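Oligogalacturonate lyase (Yersinia enterocolitica subsp. enterocolitica, PDB 3PE7) cleaves short oligogalacturonates, the breakdown products of pectin, by beta-elimination in the cytoplasm, probably with the help of a bound manganese ion. Local coordinates at residues 41-53 against 62-74. Numbering follows the deposited sequence.
Sequences KCFTRDGSKLLFG and YYLLDLNTQVATQ
Strands 49-53 and 62-66 pair antiparallel as the two arms of a beta hairpin, with Leu50 opposite Leu65 and Phe52 opposite Tyr63 as hydrogen-bonded pairs. Leu65 N gives Leu50 O a nearly straight bond (2.7 Å, 175° at the hydrogen), and Leu67 N hydrogen-bonds to Ser48 O where 62-66 ends and 49-53 begins. On the face bearing Leu50 and Leu65, the Phe52 ring leans across the hairpin: chi1 of 75° sets CG between the backbone N and the carbonyl carbon, bringing the ring face under Tyr63 CB, 3.8 Å from the ring centroid. Phe52 CE2 also meets Leu65 CB at 3.7 Å, while Ala72 CB of the next strand touches the ring edge. These strands belong to one blade of the seven-bladed beta-propeller; Leu50 also packs on Leu366 of the adjacent blade. Leu51 and Tyr62 share the other face, CD1 to CD1 at 3.6 Å, beside Leu95 of strand 94-99, and the Tyr62 hydroxyl bonds to Asn82 O. Farther along this face, Lys49 NZ forms a long salt bridge with Asp66 OD2 (3.7 Å), and a water accepts from NZ and donates to Asp66 OD1 and Asn68 OD1. Asp66 OD1 also accepts from Thr69 N and, in an Asx turn, Asn68 N.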
loop_
_atom_site.group_PDB
_atom_site.type_symbol
_atom_site.label_atom_id
_atom_site.label_comp_id
_atom_site.label_asym_id
_atom_site.label_seq_id
_atom_site.Cartn_x
_atom_site.Cartn_y
_atom_site.Cartn_z
ATOM N N LYS A 41 5.479 -5.270 -2.262
ATOM C CA LYS A 41 6.429 -5.448 -3.371
ATOM C C LYS A 41 5.742 -5.727 -4.706
ATOM O O LYS A 41 4.955 -6.683 -4.813
ATOM C CB LYS A 41 7.443 -6.568 -3.058
ATOM C CG LYS A 41 8.412 -6.828 -4.203
ATOM C CD LYS A 41 9.400 -7.936 -3.826
ATOM C CE LYS A 41 10.184 -8.381 -5.056
ATOM N NZ LYS A 41 11.155 -9.486 -4.714
ATOM N N CYS A 42 6.022 -4.878 -5.713
ATOM C CA CYS A 42 5.512 -5.086 -7.074
ATOM C C CYS A 42 6.565 -5.162 -8.181
ATOM O O CYS A 42 6.277 -5.667 -9.240
ATOM C CB CYS A 42 4.462 -4.022 -7.472
ATOM S SG CYS A 42 5.050 -2.299 -7.377
ATOM N N PHE A 43 7.765 -4.629 -7.934
ATOM C CA PHE A 43 8.865 -4.775 -8.871
ATOM C C PHE A 43 9.713 -5.975 -8.489
ATOM O O PHE A 43 9.948 -6.195 -7.319
ATOM C CB PHE A 43 9.773 -3.545 -8.858
ATOM C CG PHE A 43 9.183 -2.354 -9.518
ATOM C CD1 PHE A 43 9.255 -2.199 -10.902
ATOM C CD2 PHE A 43 8.581 -1.360 -8.743
ATOM C CE1 PHE A 43 8.719 -1.044 -11.517
ATOM C CE2 PHE A 43 8.020 -0.234 -9.344
ATOM C CZ PHE A 43 8.103 -0.072 -10.726
ATOM N N THR A 44 10.189 -6.729 -9.476
ATOM C CA THR A 44 11.204 -7.757 -9.196
ATOM C C THR A 44 12.498 -7.048 -8.754
ATOM O O THR A 44 12.669 -5.862 -8.994
ATOM C CB THR A 44 11.454 -8.699 -10.393
ATOM O OG1 THR A 44 11.746 -7.954 -11.582
ATOM C CG2 THR A 44 10.226 -9.559 -10.635
ATOM N N ARG A 45 13.391 -7.779 -8.106
ATOM C CA ARG A 45 14.585 -7.155 -7.514
ATOM C C ARG A 45 15.446 -6.391 -8.518
ATOM O O ARG A 45 16.005 -5.343 -8.177
ATOM C CB ARG A 45 15.418 -8.203 -6.785
ATOM C CG ARG A 45 14.744 -8.720 -5.522
ATOM C CD ARG A 45 15.510 -9.937 -4.952
ATOM N NE ARG A 45 15.512 -11.064 -5.867
ATOM C CZ ARG A 45 16.126 -12.217 -5.608
ATOM N NH1 ARG A 45 16.771 -12.378 -4.457
ATOM N NH2 ARG A 45 16.101 -13.195 -6.500
ATOM N N ASP A 46 15.537 -6.891 -9.746
ATOM C CA ASP A 46 16.345 -6.231 -10.768
ATOM C C ASP A 46 15.594 -5.123 -11.524
ATOM O O ASP A 46 16.117 -4.542 -12.471
ATOM C CB ASP A 46 16.977 -7.250 -11.733
ATOM C CG ASP A 46 16.007 -7.786 -12.768
ATOM O OD1 ASP A 46 14.768 -7.580 -12.652
ATOM O OD2 ASP A 46 16.503 -8.437 -13.723
ATOM N N GLY A 47 14.359 -4.854 -11.106
ATOM C CA GLY A 47 13.571 -3.752 -11.667
ATOM C C GLY A 47 13.007 -4.016 -13.055
ATOM O O GLY A 47 12.452 -3.105 -13.667
ATOM N N SER A 48 13.116 -5.252 -13.550
ATOM C CA SER A 48 12.760 -5.530 -14.946
ATOM C C SER A 48 11.319 -5.950 -15.160
ATOM O O SER A 48 10.834 -5.917 -16.281
ATOM C CB SER A 48 13.702 -6.582 -15.578
ATOM O OG SER A 48 13.505 -7.862 -15.011
ATOM N N LYS A 49 10.671 -6.407 -14.099
ATOM C CA LYS A 49 9.279 -6.856 -14.217
ATOM C C LYS A 49 8.397 -6.191 -13.171
ATOM O O LYS A 49 8.871 -5.843 -12.082
ATOM C CB LYS A 49 9.201 -8.381 -14.167
ATOM C CG LYS A 49 9.799 -9.051 -15.436
ATOM C CD LYS A 49 10.021 -10.539 -15.220
ATOM C CE LYS A 49 10.773 -11.142 -16.403
ATOM N NZ LYS A 49 12.118 -10.505 -16.581
ATOM N N LEU A 50 7.116 -6.003 -13.507
ATOM C CA LEU A 50 6.199 -5.248 -12.641
ATOM C C LEU A 50 4.828 -5.917 -12.536
ATOM O O LEU A 50 4.172 -6.155 -13.539
ATOM C CB LEU A 50 6.045 -3.814 -13.167
ATOM C CG LEU A 50 5.002 -2.897 -12.510
ATOM C CD1 LEU A 50 5.344 -2.656 -11.041
ATOM C CD2 LEU A 50 4.879 -1.582 -13.269
ATOM N N LEU A 51 4.425 -6.214 -11.306
ATOM C CA LEU A 51 3.092 -6.718 -10.961
ATOM C C LEU A 51 2.083 -5.565 -10.987
ATOM O O LEU A 51 2.344 -4.502 -10.411
ATOM C CB LEU A 51 3.129 -7.256 -9.531
ATOM C CG LEU A 51 1.812 -7.850 -8.987
ATOM C CD1 LEU A 51 1.481 -9.162 -9.700
ATOM C CD2 LEU A 51 1.911 -8.060 -7.481
ATOM N N PHE A 52 0.932 -5.803 -11.610
ATOM C CA PHE A 52 -0.157 -4.809 -11.638
ATOM C C PHE A 52 -1.528 -5.471 -11.827
ATOM O O PHE A 52 -1.636 -6.671 -12.078
ATOM C CB PHE A 52 0.099 -3.717 -12.691
ATOM C CG PHE A 52 -0.128 -4.149 -14.106
ATOM C CD1 PHE A 52 -1.303 -3.793 -14.754
ATOM C CD2 PHE A 52 0.836 -4.905 -14.811
ATOM C CE1 PHE A 52 -1.543 -4.173 -16.083
ATOM C CE2 PHE A 52 0.616 -5.301 -16.149
ATOM C CZ PHE A 52 -0.581 -4.940 -16.789
ATOM N N GLY A 53 -2.575 -4.681 -11.681
ATOM C CA GLY A 53 -3.945 -5.178 -11.880
ATOM C C GLY A 53 -4.492 -4.567 -13.156
ATOM O O GLY A 53 -4.255 -3.383 -13.446
ATOM N N TYR A 62 -4.571 -10.043 -11.845
ATOM C CA TYR A 62 -3.142 -9.710 -11.832
ATOM C C TYR A 62 -2.427 -10.018 -13.133
ATOM O O TYR A 62 -2.730 -11.017 -13.800
ATOM C CB TYR A 62 -2.429 -10.441 -10.683
ATOM C CG TYR A 62 -2.695 -9.834 -9.334
ATOM C CD1 TYR A 62 -2.023 -8.675 -8.932
ATOM C CD2 TYR A 62 -3.604 -10.417 -8.452
ATOM C CE1 TYR A 62 -2.253 -8.105 -7.674
ATOM C CE2 TYR A 62 -3.836 -9.859 -7.207
ATOM C CZ TYR A 62 -3.157 -8.726 -6.825
ATOM O OH TYR A 62 -3.426 -8.188 -5.596
ATOM N N TYR A 63 -1.456 -9.155 -13.464
ATOM C CA TYR A 63 -0.588 -9.296 -14.622
ATOM C C TYR A 63 0.848 -9.047 -14.214
ATOM O O TYR A 63 1.092 -8.323 -13.257
ATOM C CB TYR A 63 -0.975 -8.282 -15.710
ATOM C CG TYR A 63 -2.314 -8.576 -16.315
ATOM C CD1 TYR A 63 -2.419 -9.228 -17.544
ATOM C CD2 TYR A 63 -3.487 -8.218 -15.651
ATOM C CE1 TYR A 63 -3.678 -9.541 -18.087
ATOM C CE2 TYR A 63 -4.739 -8.528 -16.179
ATOM C CZ TYR A 63 -4.821 -9.177 -17.405
ATOM O OH TYR A 63 -6.060 -9.480 -17.925
ATOM N N LEU A 64 1.797 -9.671 -14.922
ATOM C CA LEU A 64 3.203 -9.319 -14.753
ATOM C C LEU A 64 3.690 -8.696 -16.044
ATOM O O LEU A 64 3.647 -9.325 -17.117
ATOM C CB LEU A 64 4.052 -10.558 -14.393
ATOM C CG LEU A 64 5.475 -10.260 -13.924
ATOM C CD1 LEU A 64 5.474 -9.672 -12.511
ATOM C CD2 LEU A 64 6.314 -11.535 -13.941
ATOM N N LEU A 65 4.158 -7.458 -15.951
ATOM C CA LEU A 65 4.612 -6.712 -17.117
ATOM C C LEU A 65 6.138 -6.791 -17.216
ATOM O O LEU A 65 6.848 -6.425 -16.261
ATOM C CB LEU A 65 4.165 -5.239 -17.016
ATOM C CG LEU A 65 4.658 -4.222 -18.048
ATOM C CD1 LEU A 65 4.361 -4.641 -19.485
ATOM C CD2 LEU A 65 4.062 -2.838 -17.750
ATOM N N ASP A 66 6.625 -7.285 -18.355
ATOM C CA ASP A 66 8.066 -7.264 -18.654
ATOM C C ASP A 66 8.369 -5.878 -19.232
ATOM O O ASP A 66 7.905 -5.535 -20.314
ATOM C CB ASP A 66 8.450 -8.370 -19.635
ATOM C CG ASP A 66 9.952 -8.482 -19.833
ATOM O OD1 ASP A 66 10.620 -7.452 -20.059
ATOM O OD2 ASP A 66 10.471 -9.618 -19.783
ATOM N N LEU A 67 9.136 -5.085 -18.493
ATOM C CA LEU A 67 9.353 -3.681 -18.862
ATOM C C LEU A 67 10.314 -3.505 -20.034
ATOM O O LEU A 67 10.372 -2.438 -20.637
ATOM C CB LEU A 67 9.810 -2.860 -17.646
ATOM C CG LEU A 67 8.813 -2.778 -16.481
ATOM C CD1 LEU A 67 9.531 -2.247 -15.250
ATOM C CD2 LEU A 67 7.632 -1.895 -16.823
ATOM N N ASN A 68 11.055 -4.561 -20.356
ATOM C CA ASN A 68 11.968 -4.522 -21.492
ATOM C C ASN A 68 11.250 -4.939 -22.768
ATOM O O ASN A 68 11.423 -4.351 -23.834
ATOM C CB ASN A 68 13.173 -5.423 -21.218
ATOM C CG ASN A 68 14.079 -4.870 -20.131
ATOM O OD1 ASN A 68 14.366 -5.550 -19.150
ATOM N ND2 ASN A 68 14.503 -3.626 -20.281
ATOM N N THR A 69 10.391 -5.933 -22.633
ATOM C CA THR A 69 9.760 -6.551 -23.771
ATOM C C THR A 69 8.388 -5.906 -24.041
ATOM O O THR A 69 7.840 -5.995 -25.149
ATOM C CB THR A 69 9.713 -8.058 -23.479
ATOM O OG1 THR A 69 10.017 -8.817 -24.649
ATOM C CG2 THR A 69 8.456 -8.480 -22.847
ATOM N N GLN A 70 7.870 -5.232 -23.014
ATOM C CA GLN A 70 6.543 -4.595 -23.009
ATOM C C GLN A 70 5.411 -5.615 -23.131
ATOM O O GLN A 70 4.312 -5.272 -23.515
ATOM C CB GLN A 70 6.443 -3.465 -24.050
ATOM C CG GLN A 70 7.538 -2.430 -23.820
ATOM C CD GLN A 70 7.535 -1.256 -24.768
ATOM O OE1 GLN A 70 8.502 -0.485 -24.794
ATOM N NE2 GLN A 70 6.467 -1.103 -25.554
ATOM N N VAL A 71 5.687 -6.865 -22.768
ATOM C CA VAL A 71 4.647 -7.885 -22.752
ATOM C C VAL A 71 4.134 -8.117 -21.343
ATOM O O VAL A 71 4.922 -8.260 -20.410
ATOM C CB VAL A 71 5.145 -9.220 -23.396
ATOM C CG1 VAL A 71 4.110 -10.340 -23.212
ATOM C CG2 VAL A 71 5.456 -9.004 -24.875
ATOM N N ALA A 72 2.804 -8.116 -21.200
ATOM C CA ALA A 72 2.146 -8.435 -19.934
ATOM C C ALA A 72 1.598 -9.859 -19.985
ATOM O O ALA A 72 0.910 -10.240 -20.938
ATOM C CB ALA A 72 1.024 -7.468 -19.691
ATOM N N THR A 73 1.897 -10.644 -18.963
ATOM C CA THR A 73 1.343 -11.988 -18.868
ATOM C C THR A 73 0.247 -12.001 -17.801
ATOM O O THR A 73 0.472 -11.548 -16.683
ATOM C CB THR A 73 2.442 -13.005 -18.506
ATOM O OG1 THR A 73 3.478 -12.949 -19.498
ATOM C CG2 THR A 73 1.859 -14.449 -18.441
ATOM N N GLN A 74 -0.926 -12.521 -18.152
ATOM C CA GLN A 74 -2.015 -12.659 -17.188
ATOM C C GLN A 74 -1.691 -13.753 -16.194
ATOM O O GLN A 74 -1.431 -14.908 -16.592
ATOM C CB GLN A 74 -3.340 -12.970 -17.903
ATOM C CG GLN A 74 -4.544 -12.956 -16.959
ATOM C CD GLN A 74 -5.853 -13.100 -17.695
ATOM O OE1 GLN A 74 -5.936 -12.825 -18.898
ATOM N NE2 GLN A 74 -6.900 -13.489 -16.968
HETATM O O HOH W 1 12.820 -8.206 -18.646
#